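Local coordinates for protein putative cytochrome P450 120 (Synechocystis sp., PDB 2VE3) that binds heme and, in this crystal, retinoic acid, and probably acts as a cytochrome P450 monooxygenase that inserts oxygen into its substrate, at residues Phe35-Lys38 / Arg39-Phe43; Gly98-His101 / Arg102-Lys106; Gln129-Leu132 / Glu133-Gly136; Ala295-Leu298 / Lys299-Tyr303; His335-Lys338 / Gly339-Val342. All coordinates share one frame; numbering follows the deposited sequence.

Contact 1: residues Phe35-Lys38 / Arg39-Phe43; sequences FGKK and RQQQF
The carbonyl oxygen of F35 is gripped twice by R39, one turn further along helix 35-43. NH2 of R39 reaches O of F35 at 3.1 Å, in the carbonyl plane and on a lone pair, with an N-H...O angle of 154°. The backbone N of R39 adds a weak helical bond to the same oxygen. The arginine thus folds back on its own helix, and its guanidinium lies flat on the F35 ring: the centres are 3.9 Å apart and the planes only 13° from parallel. CZ of R39 sits off-centre, 3.4 Å from CE1 of F35, while the CD methylene stands more squarely over the face, 3.9 Å from the ring centroid, as a CH-pi contact. With chi1 of F35 at -170°, CG is anti to the backbone N, which swings the ring under the guanidinium. On the guanidinium's opposite face comes NZ of K38, 3.9 Å from NH1 of R39, a pair of like charges. E25 forms a salt bridge to NH1, and F47 of strand 47-51 touches both F35 and R39. Carbonyl, carboxylate and ring together fix the rotation of the arginine head, and the E25 carboxylate probably offsets the charge that K38 brings close.

Contact 2: residues Gly98-His101 / Arg102-Lys106; sequences GEIH and RSRRK. With HEM (protoporphyrin IX containing Fe), chain C.
The heme-propionate site of this P450 takes two basic side chains from successive turns of helix 98-109, in keeping with the C-helix of the family. H101 and R105 run alongside each other and converge on one carboxylate oxygen. NE2 of H101 donates to O1D of the heme at 2.7 Å with an N-H...O angle of 169°, and the carboxylate stands at the ring edge, near its plane. The imidazole leaves CB trans to the backbone N, which sends it along the helix flank to the propionate. R105 adds a weaker bond, NH1 to O1D at 3.0 Å, bent to 130°, while its NH2 bonds to the carbonyl of E390, the residue before the probable axial ligand C391. Y344, R323 and R389 also hydrogen-bond to the heme. So many donors are likely to stabilise the ionised propionates.

Away from the heme the helix carries a different set of pairs. The R102 guanidinium folds back over E99, one face covering CA, and its salt bridge to OE1 is long. A water joins them more closely: it donates to O of E99 and accepts from NH2 of R102. R104 lies over CG2 of I100, forms a salt bridge with E243 through NE, and sends NH1 to OG of S103 at 3.2 Å, the hydroxyl oxygen lying just 1° out of the guanidinium plane.

Contact 3: residues Gln129-Leu132 / Glu133-Gly136; sequences QGYL and EQWG
Helix 121-137 presents an aromatic pair spaced one turn apart, Y131 and W135, along the flank that packs against helix 143-159. The indole folds back over the preceding turn. Its six-membered ring receives CB of Y131 as a CH-pi contact, 3.7 Å from the centroid and 18° off the normal, hence over the face. The two rings themselves meet obliquely, planes at 44° and centroids 5.5 Å apart, with CD2 of Y131 coming to 3.5 Å from CZ2 of W135. Holding CG beside the backbone N, anti to the carbonyl carbon (chi1 -56°), W135 also lays one face over O of Y131, the acceptor of its own backbone N-H at 2.9 Å. Both polar ends find partners on the neighbouring helix: OH of Y131 bonds to D153, and NE1 of W135 to Q146. W143 meets the indole edge-to-face. A leucine here would probably leave the Q146 amide without its indole donor and open a gap beside CB of Y131 and the W143 ring.

L132 ties the same turn to a second neighbour, since its side chain also touches R407, L408 and Q411 of helix 394-411. Its methyl does not lie on the indole but meets its edge, near the plane, where CD2 of L132 is 3.9 Å from CE3 of W135.

Contact 4: residues Ala295-Leu298 / Lys299-Tyr303; sequences AETL and KKMPY
L298 and M301 make the packed side of this contact, where the short, weakly bonded helix 295-298 turns into helix 302-314, with M301 as the N-cap residue of the latter. The thioether crosses the leucine obliquely: SD of M301 is 3.7 Å from CA of L298 and 3.9 Å from its CD2. The methyl CE reaches further along, 4.0 Å from the same CD2, and also approaches the T297 carbonyl. An unbent chain beyond CG (chi2 162°, chi3 -176°) carries the sulfur back across the connecting turn. Both side chains are buried and both touch T406 of helix 394-411, while L298 also meets L121 at the start of helix 121-137. An alanine at M301 is likely to open a gap between L298 and T406, leaving the leucine methyl freer to move.

The other side is looser and carries charge. E296 and K299 extend in company, yet OE1 of E296 and NZ of K299 stay 4.5 Å apart, beyond a salt bridge. K299 has a long, weak ion pair with D118, whose carboxylate also lies near that of E296; the lysine probably eases this crowding of negative charge. Exposed K299 and K300 touch a neighbouring molecule in the crystal, which may influence how they lie.

Only two backbone bonds cross the turn. That from N of K299 to O of E296 is weak; the firmer one, N of K300 to O of T297 at 3.0 Å, approaches from above the carbonyl plane, 60° out of it.

Contact 5: residues His335-Lys338 / Gly339-Val342; sequences HFPK and GWLV
P337 lies against the W340 indole across a type II beta turn, and this ring-on-ring packing is the heart of the contact. CB of P337 stands 3.7 Å from the centroid of the five-membered ring, 10° off its normal, a CH-pi contact over the face. CG of P337 covers the middle of the bicycle, 3.7 Å from CE2 of W340, and CD extends the overlap toward CE3. W340 keeps CG anti to its carbonyl carbon (chi1 -77°), which turns the indole back over the proline. The turn is closed beneath them by the N-H of W340, which donates to O of P337 at 3.1 Å.

The next shell fixes the backbone. G339 has a positive phi (89°), and in this conformation a side chain would clash with O of K338, so the corner depends on the missing CB. D328 holds the leading arm through two bonds, one to the backbone N of K338 and one to NE2 of H335. Just beyond the turn, CG2 of V342 meets the F336 ring at its edge, near the ring plane, 3.7 Å from CD1; the valine branch and the phenylalanine side chain run roughly perpendicular.

Further out, F67 packs edge-to-face with F336, and F18 meets the indole. The bend connects two sheets: strand 334-336 pairs with strand 329-331, whereas strand 341-345 enters the five-stranded mixed sheet between strands 54-59 and 320-325.

In the fold
Along the chain the five contacts follow in series, and none touches another. Contact 1, on helix 35-43, and contact 5, leading into the mixed sheet, lie on the same side of the chain's centre, their centres about 19 Å apart. Contacts 3 and 4 form a second group, centres about 23 Å apart, both leaning on helix 394-411, which begins shortly after the probable heme ligand C391. About 50 Å separates the centres of contacts 3 and 5, on opposite sides. Contact 2 alone binds the heme, about 25 Å from contact 5 and 32 Å from contact 4, centre to centre. The set thus samples sheet-rich and helical parts of the P450 fold around its cofactor.

Contact 1: residues Phe35-Lys38 / Arg39-Phe43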
# COMPACT_ATOMS: atom_id res chain seq x y z
N PHE A 35 1.84 -16.85 -9.43
CA PHE A 35 3.28 -16.79 -9.68
C PHE A 35 4.16 -17.35 -8.57
O PHE A 35 4.94 -18.27 -8.80
CB PHE A 35 3.71 -15.36 -10.06
CG PHE A 35 5.13 -15.26 -10.55
CD1 PHE A 35 5.43 -15.47 -11.89
CD2 PHE A 35 6.16 -14.97 -9.66
CE1 PHE A 35 6.73 -15.38 -12.33
CE2 PHE A 35 7.47 -14.89 -10.12
CZ PHE A 35 7.75 -15.10 -11.46
N GLY A 36 4.04 -16.80 -7.36
CA GLY A 36 4.95 -17.14 -6.26
C GLY A 36 4.68 -18.53 -5.71
O GLY A 36 5.62 -19.27 -5.40
N LYS A 37 3.40 -18.85 -5.58
CA LYS A 37 2.93 -20.15 -5.08
C LYS A 37 3.33 -21.28 -6.02
O LYS A 37 3.82 -22.32 -5.57
CB LYS A 37 1.41 -20.12 -4.86
CG LYS A 37 0.82 -21.40 -4.25
CD LYS A 37 -0.59 -21.19 -3.70
CE LYS A 37 -1.19 -22.51 -3.19
NZ LYS A 37 -0.34 -23.19 -2.15
N LYS A 38 3.14 -21.07 -7.33
CA LYS A 38 3.52 -22.05 -8.35
C LYS A 38 5.00 -22.43 -8.28
O LYS A 38 5.36 -23.60 -8.31
CB LYS A 38 3.18 -21.55 -9.76
CG LYS A 38 3.41 -22.57 -10.86
CD LYS A 38 2.75 -22.14 -12.17
CE LYS A 38 3.39 -22.85 -13.36
NZ LYS A 38 4.77 -22.33 -13.62
N ARG A 39 5.85 -21.42 -8.16
CA ARG A 39 7.28 -21.62 -8.14
C ARG A 39 7.79 -22.09 -6.78
O ARG A 39 8.89 -22.62 -6.68
CB ARG A 39 7.99 -20.35 -8.60
CG ARG A 39 7.94 -20.19 -10.09
CD ARG A 39 7.88 -18.76 -10.54
NE ARG A 39 7.64 -18.70 -11.97
CZ ARG A 39 6.43 -18.77 -12.53
NH1 ARG A 39 6.33 -18.72 -13.86
NH2 ARG A 39 5.33 -18.88 -11.79
N GLN A 40 7.00 -21.88 -5.73
CA GLN A 40 7.35 -22.41 -4.42
C GLN A 40 7.17 -23.93 -4.36
O GLN A 40 8.02 -24.64 -3.85
CB GLN A 40 6.55 -21.72 -3.33
CG GLN A 40 7.33 -21.56 -2.07
CD GLN A 40 7.25 -20.16 -1.55
OE1 GLN A 40 8.11 -19.33 -1.87
NE2 GLN A 40 6.21 -19.87 -0.77
N GLN A 41 6.04 -24.40 -4.88
CA GLN A 41 5.76 -25.83 -5.01
C GLN A 41 6.78 -26.52 -5.92
O GLN A 41 7.41 -27.50 -5.52
CB GLN A 41 4.35 -26.03 -5.56
CG GLN A 41 3.23 -25.83 -4.54
CD GLN A 41 2.50 -27.13 -4.18
OE1 GLN A 41 3.08 -28.23 -4.22
NE2 GLN A 41 1.21 -27.01 -3.83
N GLN A 42 6.94 -25.98 -7.13
CA GLN A 42 7.84 -26.56 -8.14
C GLN A 42 9.32 -26.46 -7.78
O GLN A 42 10.10 -27.38 -8.06
CB GLN A 42 7.59 -25.90 -9.50
CG GLN A 42 8.47 -26.44 -10.64
CD GLN A 42 8.05 -25.94 -12.02
OE1 GLN A 42 8.77 -26.12 -13.00
NE2 GLN A 42 6.89 -25.30 -12.09
N PHE A 43 9.73 -25.35 -7.18
CA PHE A 43 11.17 -25.12 -6.93
C PHE A 43 11.60 -25.14 -5.47
O PHE A 43 12.74 -25.50 -5.18
CB PHE A 43 11.68 -23.85 -7.65
CG PHE A 43 11.56 -23.92 -9.15
CD1 PHE A 43 12.41 -24.74 -9.90
CD2 PHE A 43 10.59 -23.18 -9.81
CE1 PHE A 43 12.29 -24.82 -11.29
CE2 PHE A 43 10.46 -23.24 -11.21
CZ PHE A 43 11.32 -24.07 -11.95

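Contact 2: residues Gly98-His101 / Arg102-Lys106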
# COMPACT_ATOMS: atom_id res chain seq x y z
N GLY A 98 20.45 6.43 -0.52
CA GLY A 98 21.47 6.95 0.39
C GLY A 98 21.14 8.25 1.08
O GLY A 98 20.10 8.36 1.73
N GLU A 99 22.04 9.22 0.93
CA GLU A 99 21.96 10.50 1.64
C GLU A 99 20.71 11.30 1.30
O GLU A 99 20.06 11.87 2.18
CB GLU A 99 23.23 11.33 1.39
CG GLU A 99 23.24 12.70 2.05
CD GLU A 99 24.65 13.24 2.34
OE1 GLU A 99 25.66 12.54 2.06
OE2 GLU A 99 24.73 14.37 2.84
N ILE A 100 20.38 11.35 0.01
CA ILE A 100 19.13 11.96 -0.44
C ILE A 100 17.91 11.23 0.15
O ILE A 100 16.99 11.86 0.66
CB ILE A 100 19.05 12.01 -1.99
CG1 ILE A 100 20.17 12.90 -2.56
CG2 ILE A 100 17.70 12.53 -2.44
CD1 ILE A 100 20.35 12.79 -4.06
N HIS A 101 17.92 9.89 0.07
CA HIS A 101 16.85 9.09 0.66
C HIS A 101 16.70 9.34 2.17
O HIS A 101 15.59 9.59 2.64
CB HIS A 101 17.05 7.59 0.37
CG HIS A 101 16.01 6.70 0.99
ND1 HIS A 101 16.27 5.91 2.09
CD2 HIS A 101 14.71 6.50 0.68
CE1 HIS A 101 15.17 5.25 2.43
NE2 HIS A 101 14.21 5.60 1.59
N ARG A 102 17.80 9.29 2.92
CA ARG A 102 17.78 9.53 4.38
C ARG A 102 17.14 10.88 4.68
O ARG A 102 16.30 11.01 5.57
CB ARG A 102 19.19 9.52 4.97
CG ARG A 102 19.62 8.26 5.73
CD ARG A 102 21.15 8.06 5.68
NE ARG A 102 21.84 9.34 5.52
CZ ARG A 102 22.98 9.53 4.86
NH1 ARG A 102 23.61 8.52 4.28
NH2 ARG A 102 23.48 10.76 4.78
N SER A 103 17.53 11.88 3.89
CA SER A 103 17.04 13.24 4.04
C SER A 103 15.54 13.39 3.78
O SER A 103 14.82 13.93 4.62
CB SER A 103 17.86 14.18 3.14
OG SER A 103 17.29 15.46 3.12
N ARG A 104 15.06 12.91 2.64
CA ARG A 104 13.64 13.05 2.29
C ARG A 104 12.75 12.21 3.21
O ARG A 104 11.60 12.54 3.48
CB ARG A 104 13.37 12.73 0.81
CG ARG A 104 14.25 13.43 -0.23
CD ARG A 104 14.67 14.86 0.12
NE ARG A 104 15.22 15.55 -1.04
CZ ARG A 104 16.39 16.21 -1.07
NH1 ARG A 104 17.17 16.30 -0.00
NH2 ARG A 104 16.76 16.78 -2.20
N ARG A 105 13.30 11.12 3.71
CA ARG A 105 12.62 10.30 4.69
C ARG A 105 12.28 11.12 5.95
O ARG A 105 11.16 11.07 6.45
CB ARG A 105 13.48 9.09 5.01
CG ARG A 105 12.82 8.14 5.92
CD ARG A 105 12.83 6.74 5.37
NE ARG A 105 12.10 5.92 6.32
CZ ARG A 105 11.09 5.11 6.03
NH1 ARG A 105 10.68 4.93 4.77
NH2 ARG A 105 10.53 4.46 7.02
N LYS A 106 13.23 11.90 6.43
CA LYS A 106 13.00 12.74 7.62
C LYS A 106 12.05 13.92 7.34
O LYS A 106 11.25 14.31 8.20
CB LYS A 106 14.34 13.21 8.20
CG LYS A 106 15.26 12.05 8.57
CD LYS A 106 16.57 12.50 9.20
CE LYS A 106 17.23 11.35 9.97
NZ LYS A 106 16.55 11.07 11.27
CHA HEM C . 6.84 2.09 1.63
CHB HEM C . 3.04 -0.84 2.43
CHC HEM C . 0.12 3.03 2.87
CHD HEM C . 3.75 5.92 1.53
C1A HEM C . 6.08 0.94 1.82
C2A HEM C . 6.55 -0.43 1.82
C3A HEM C . 5.49 -1.23 2.06
C4A HEM C . 4.33 -0.40 2.19
CMA HEM C . 5.47 -2.77 2.15
CAA HEM C . 8.02 -0.87 1.63
CBA HEM C . 8.37 -1.19 0.18
CGA HEM C . 9.87 -1.43 0.12
O1A HEM C . 10.33 -2.42 0.76
O2A HEM C . 10.58 -0.65 -0.57
C1B HEM C . 1.93 -0.05 2.66
C2B HEM C . 0.61 -0.50 3.08
C3B HEM C . -0.19 0.58 3.21
C4B HEM C . 0.59 1.73 2.87
CMB HEM C . 0.25 -1.98 3.35
CAB HEM C . -1.70 0.65 3.62
CBB HEM C . -2.26 -0.17 4.52
C1C HEM C . 0.84 4.17 2.59
C2C HEM C . 0.37 5.54 2.69
C3C HEM C . 1.37 6.34 2.32
C4C HEM C . 2.51 5.50 1.96
CMC HEM C . -1.04 5.96 3.18
CAC HEM C . 1.37 7.90 2.29
CBC HEM C . 0.71 8.63 1.38
C1D HEM C . 4.88 5.15 1.35
C2D HEM C . 6.10 5.64 0.77
C3D HEM C . 7.07 4.45 0.79
C4D HEM C . 6.34 3.36 1.41
CMD HEM C . 6.37 7.07 0.24
CAD HEM C . 8.54 4.41 0.29
CBD HEM C . 9.45 4.41 1.51
CGD HEM C . 10.90 4.40 1.09
O1D HEM C . 11.76 4.66 1.97
O2D HEM C . 11.22 4.16 -0.11
NA HEM C . 4.73 0.92 2.05
NB HEM C . 1.87 1.32 2.52
NC HEM C . 2.15 4.18 2.14
ND HEM C . 5.05 3.81 1.72
FE HEM C . 3.47 2.59 2.40
O HOH W 1 21.27 12.40 4.85

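Contact 3: residues Gln129-Leu132 / Glu133-Gly136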
# COMPACT_ATOMS: atom_id res chain seq x y z
N GLN A 129 -18.17 10.03 5.87
CA GLN A 129 -19.61 10.07 6.11
C GLN A 129 -20.42 10.47 4.88
O GLN A 129 -21.51 9.94 4.65
CB GLN A 129 -19.95 11.04 7.24
CG GLN A 129 -19.36 10.68 8.58
CD GLN A 129 -20.07 9.52 9.24
OE1 GLN A 129 -20.01 8.39 8.76
NE2 GLN A 129 -20.72 9.79 10.37
N GLY A 130 -19.90 11.42 4.10
CA GLY A 130 -20.54 11.82 2.86
C GLY A 130 -20.79 10.64 1.94
O GLY A 130 -21.88 10.50 1.40
N TYR A 131 -19.78 9.79 1.77
CA TYR A 131 -19.90 8.62 0.90
C TYR A 131 -20.83 7.55 1.46
O TYR A 131 -21.59 6.96 0.70
CB TYR A 131 -18.53 8.00 0.61
CG TYR A 131 -17.80 8.67 -0.53
CD1 TYR A 131 -16.92 9.73 -0.28
CD2 TYR A 131 -18.01 8.28 -1.85
CE1 TYR A 131 -16.26 10.35 -1.31
CE2 TYR A 131 -17.34 8.91 -2.89
CZ TYR A 131 -16.47 9.95 -2.60
OH TYR A 131 -15.80 10.59 -3.61
N LEU A 132 -20.76 7.31 2.77
CA LEU A 132 -21.62 6.32 3.43
C LEU A 132 -23.10 6.65 3.24
O LEU A 132 -23.91 5.76 2.96
CB LEU A 132 -21.27 6.20 4.92
CG LEU A 132 -19.94 5.53 5.25
CD1 LEU A 132 -19.55 5.75 6.70
CD2 LEU A 132 -19.98 4.04 4.92
N GLU A 133 -23.42 7.93 3.40
CA GLU A 133 -24.77 8.44 3.18
C GLU A 133 -25.28 8.13 1.77
O GLU A 133 -26.39 7.61 1.61
CB GLU A 133 -24.82 9.95 3.48
CG GLU A 133 -26.07 10.65 2.94
CD GLU A 133 -26.47 11.87 3.75
OE1 GLU A 133 -26.65 11.73 4.98
OE2 GLU A 133 -26.62 12.95 3.15
N GLN A 134 -24.47 8.44 0.75
CA GLN A 134 -24.78 8.09 -0.63
C GLN A 134 -25.01 6.58 -0.80
O GLN A 134 -26.03 6.17 -1.35
CB GLN A 134 -23.70 8.59 -1.59
CG GLN A 134 -24.06 8.40 -3.08
CD GLN A 134 -22.85 8.08 -3.97
OE1 GLN A 134 -21.71 8.01 -3.50
NE2 GLN A 134 -23.11 7.87 -5.27
N TRP A 135 -24.07 5.77 -0.30
CA TRP A 135 -24.16 4.30 -0.44
C TRP A 135 -25.35 3.69 0.32
O TRP A 135 -25.96 2.73 -0.15
CB TRP A 135 -22.87 3.60 -0.02
CG TRP A 135 -21.64 4.07 -0.75
CD1 TRP A 135 -21.57 4.49 -2.06
CD2 TRP A 135 -20.32 4.16 -0.23
NE1 TRP A 135 -20.27 4.84 -2.37
CE2 TRP A 135 -19.48 4.65 -1.26
CE3 TRP A 135 -19.75 3.87 1.02
CZ2 TRP A 135 -18.11 4.85 -1.08
CZ3 TRP A 135 -18.38 4.08 1.20
CH2 TRP A 135 -17.58 4.57 0.15
N GLY A 136 -25.65 4.26 1.48
CA GLY A 136 -26.81 3.85 2.27
C GLY A 136 -28.16 4.11 1.62
O GLY A 136 -29.14 3.42 1.94

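Contact 4: residues Ala295-Leu298 / Lys299-Tyr303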
# COMPACT_ATOMS: atom_id res chain seq x y z
N ALA A 295 -9.78 12.07 17.72
CA ALA A 295 -8.57 11.27 17.59
C ALA A 295 -8.31 10.41 18.83
O ALA A 295 -7.75 9.32 18.72
CB ALA A 295 -7.38 12.18 17.31
N GLU A 296 -8.71 10.90 20.00
CA GLU A 296 -8.51 10.16 21.24
C GLU A 296 -9.56 9.04 21.39
O GLU A 296 -9.32 8.06 22.08
CB GLU A 296 -8.49 11.10 22.46
CG GLU A 296 -7.66 12.41 22.29
CD GLU A 296 -6.24 12.20 21.72
OE1 GLU A 296 -6.06 12.41 20.49
OE2 GLU A 296 -5.32 11.81 22.48
N THR A 297 -10.70 9.20 20.72
CA THR A 297 -11.74 8.17 20.69
C THR A 297 -11.30 6.91 19.92
O THR A 297 -11.49 5.78 20.39
CB THR A 297 -13.06 8.73 20.12
OG1 THR A 297 -13.60 9.68 21.06
CG2 THR A 297 -14.09 7.62 19.87
N LEU A 298 -10.72 7.11 18.74
CA LEU A 298 -10.17 6.02 17.92
C LEU A 298 -9.00 5.30 18.59
O LEU A 298 -8.67 4.17 18.22
CB LEU A 298 -9.73 6.56 16.56
CG LEU A 298 -10.76 7.22 15.65
CD1 LEU A 298 -10.07 8.00 14.54
CD2 LEU A 298 -11.76 6.21 15.07
N LYS A 299 -8.36 5.95 19.56
CA LYS A 299 -7.28 5.33 20.35
C LYS A 299 -7.81 4.45 21.48
O LYS A 299 -7.04 3.85 22.23
CB LYS A 299 -6.33 6.38 20.92
CG LYS A 299 -5.30 6.88 19.93
CD LYS A 299 -4.79 8.24 20.35
CE LYS A 299 -3.75 8.79 19.39
NZ LYS A 299 -4.31 9.07 18.05
N LYS A 300 -9.14 4.37 21.60
CA LYS A 300 -9.80 3.50 22.56
C LYS A 300 -10.42 2.26 21.88
O LYS A 300 -11.47 1.76 22.29
CB LYS A 300 -10.90 4.27 23.31
CG LYS A 300 -10.41 5.41 24.21
CD LYS A 300 -11.43 5.66 25.33
CE LYS A 300 -11.09 6.88 26.18
NZ LYS A 300 -11.66 8.14 25.60
N MET A 301 -9.76 1.76 20.84
CA MET A 301 -10.31 0.64 20.09
C MET A 301 -9.30 -0.50 19.93
O MET A 301 -8.87 -0.78 18.81
CB MET A 301 -10.80 1.12 18.71
CG MET A 301 -12.02 2.03 18.75
SD MET A 301 -12.26 2.99 17.23
CE MET A 301 -13.66 3.98 17.75
N PRO A 302 -8.91 -1.14 21.05
CA PRO A 302 -7.95 -2.25 21.03
C PRO A 302 -8.40 -3.48 20.22
O PRO A 302 -7.55 -4.13 19.58
CB PRO A 302 -7.82 -2.64 22.52
CG PRO A 302 -9.07 -2.15 23.15
CD PRO A 302 -9.33 -0.84 22.44
N TYR A 303 -9.68 -3.84 20.27
CA TYR A 303 -10.14 -4.98 19.49
C TYR A 303 -10.16 -4.68 17.99
O TYR A 303 -9.77 -5.52 17.19
CB TYR A 303 -11.52 -5.47 19.95
CG TYR A 303 -11.97 -6.67 19.15
CD1 TYR A 303 -11.37 -7.91 19.33
CD2 TYR A 303 -12.96 -6.54 18.17
CE1 TYR A 303 -11.76 -9.00 18.59
CE2 TYR A 303 -13.35 -7.63 17.41
CZ TYR A 303 -12.75 -8.85 17.63
OH TYR A 303 -13.14 -9.93 16.90

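Contact 5: residues His335-Lys338 / Gly339-Val342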
# COMPACT_ATOMS: atom_id res chain seq x y z
N HIS A 335 24.09 -19.15 -3.12
CA HIS A 335 24.80 -17.95 -3.55
C HIS A 335 23.77 -16.93 -4.04
O HIS A 335 22.97 -17.23 -4.93
CB HIS A 335 25.80 -18.31 -4.65
CG HIS A 335 26.59 -17.16 -5.18
ND1 HIS A 335 26.97 -17.06 -6.50
CD2 HIS A 335 27.08 -16.05 -4.57
CE1 HIS A 335 27.66 -15.95 -6.68
NE2 HIS A 335 27.73 -15.31 -5.53
N PHE A 336 23.73 -15.76 -3.40
CA PHE A 336 22.93 -14.61 -3.85
C PHE A 336 23.92 -13.66 -4.56
O PHE A 336 24.60 -12.88 -3.90
CB PHE A 336 22.24 -13.90 -2.67
CG PHE A 336 20.97 -14.58 -2.18
CD1 PHE A 336 19.78 -13.87 -2.10
CD2 PHE A 336 20.97 -15.92 -1.78
CE1 PHE A 336 18.60 -14.48 -1.63
CE2 PHE A 336 19.80 -16.54 -1.33
CZ PHE A 336 18.62 -15.81 -1.24
N PRO A 337 24.02 -13.77 -5.89
CA PRO A 337 25.07 -13.06 -6.65
C PRO A 337 24.91 -11.54 -6.72
O PRO A 337 23.81 -11.02 -6.92
CB PRO A 337 24.98 -13.68 -8.04
CG PRO A 337 24.12 -14.95 -7.86
CD PRO A 337 23.18 -14.60 -6.77
N LYS A 338 26.03 -10.83 -6.56
CA LYS A 338 26.08 -9.38 -6.72
C LYS A 338 25.38 -8.90 -8.00
O LYS A 338 25.61 -9.44 -9.09
CB LYS A 338 27.54 -8.91 -6.67
CG LYS A 338 27.75 -7.46 -7.08
CD LYS A 338 29.08 -6.94 -6.61
CE LYS A 338 29.27 -5.50 -7.05
NZ LYS A 338 29.35 -5.41 -8.54
N GLY A 339 24.51 -7.90 -7.88
CA GLY A 339 23.84 -7.31 -9.04
C GLY A 339 22.54 -7.97 -9.45
O GLY A 339 21.77 -7.43 -10.25
N TRP A 340 22.29 -9.16 -8.91
CA TRP A 340 21.00 -9.80 -9.06
C TRP A 340 20.06 -9.10 -8.09
O TRP A 340 20.53 -8.45 -7.14
CB TRP A 340 21.08 -11.27 -8.66
CG TRP A 340 21.71 -12.20 -9.66
CD1 TRP A 340 22.78 -11.96 -10.48
CD2 TRP A 340 21.33 -13.57 -9.87
NE1 TRP A 340 23.07 -13.09 -11.23
CE2 TRP A 340 22.20 -14.09 -10.86
CE3 TRP A 340 20.34 -14.39 -9.34
CZ2 TRP A 340 22.10 -15.41 -11.32
CZ3 TRP A 340 20.23 -15.69 -9.80
CH2 TRP A 340 21.10 -16.19 -10.78
N LEU A 341 18.76 -9.23 -8.33
CA LEU A 341 17.75 -8.72 -7.41
C LEU A 341 17.18 -9.79 -6.48
O LEU A 341 17.10 -10.96 -6.84
CB LEU A 341 16.59 -8.11 -8.20
CG LEU A 341 16.53 -6.62 -8.52
CD1 LEU A 341 17.86 -6.09 -9.04
CD2 LEU A 341 15.40 -6.39 -9.52
N VAL A 342 16.77 -9.35 -5.30
CA VAL A 342 16.02 -10.15 -4.36
C VAL A 342 14.66 -9.49 -4.19
O VAL A 342 14.56 -8.26 -4.12
CB VAL A 342 16.72 -10.21 -2.96
CG1 VAL A 342 15.97 -11.12 -1.99
CG2 VAL A 342 18.15 -10.67 -3.10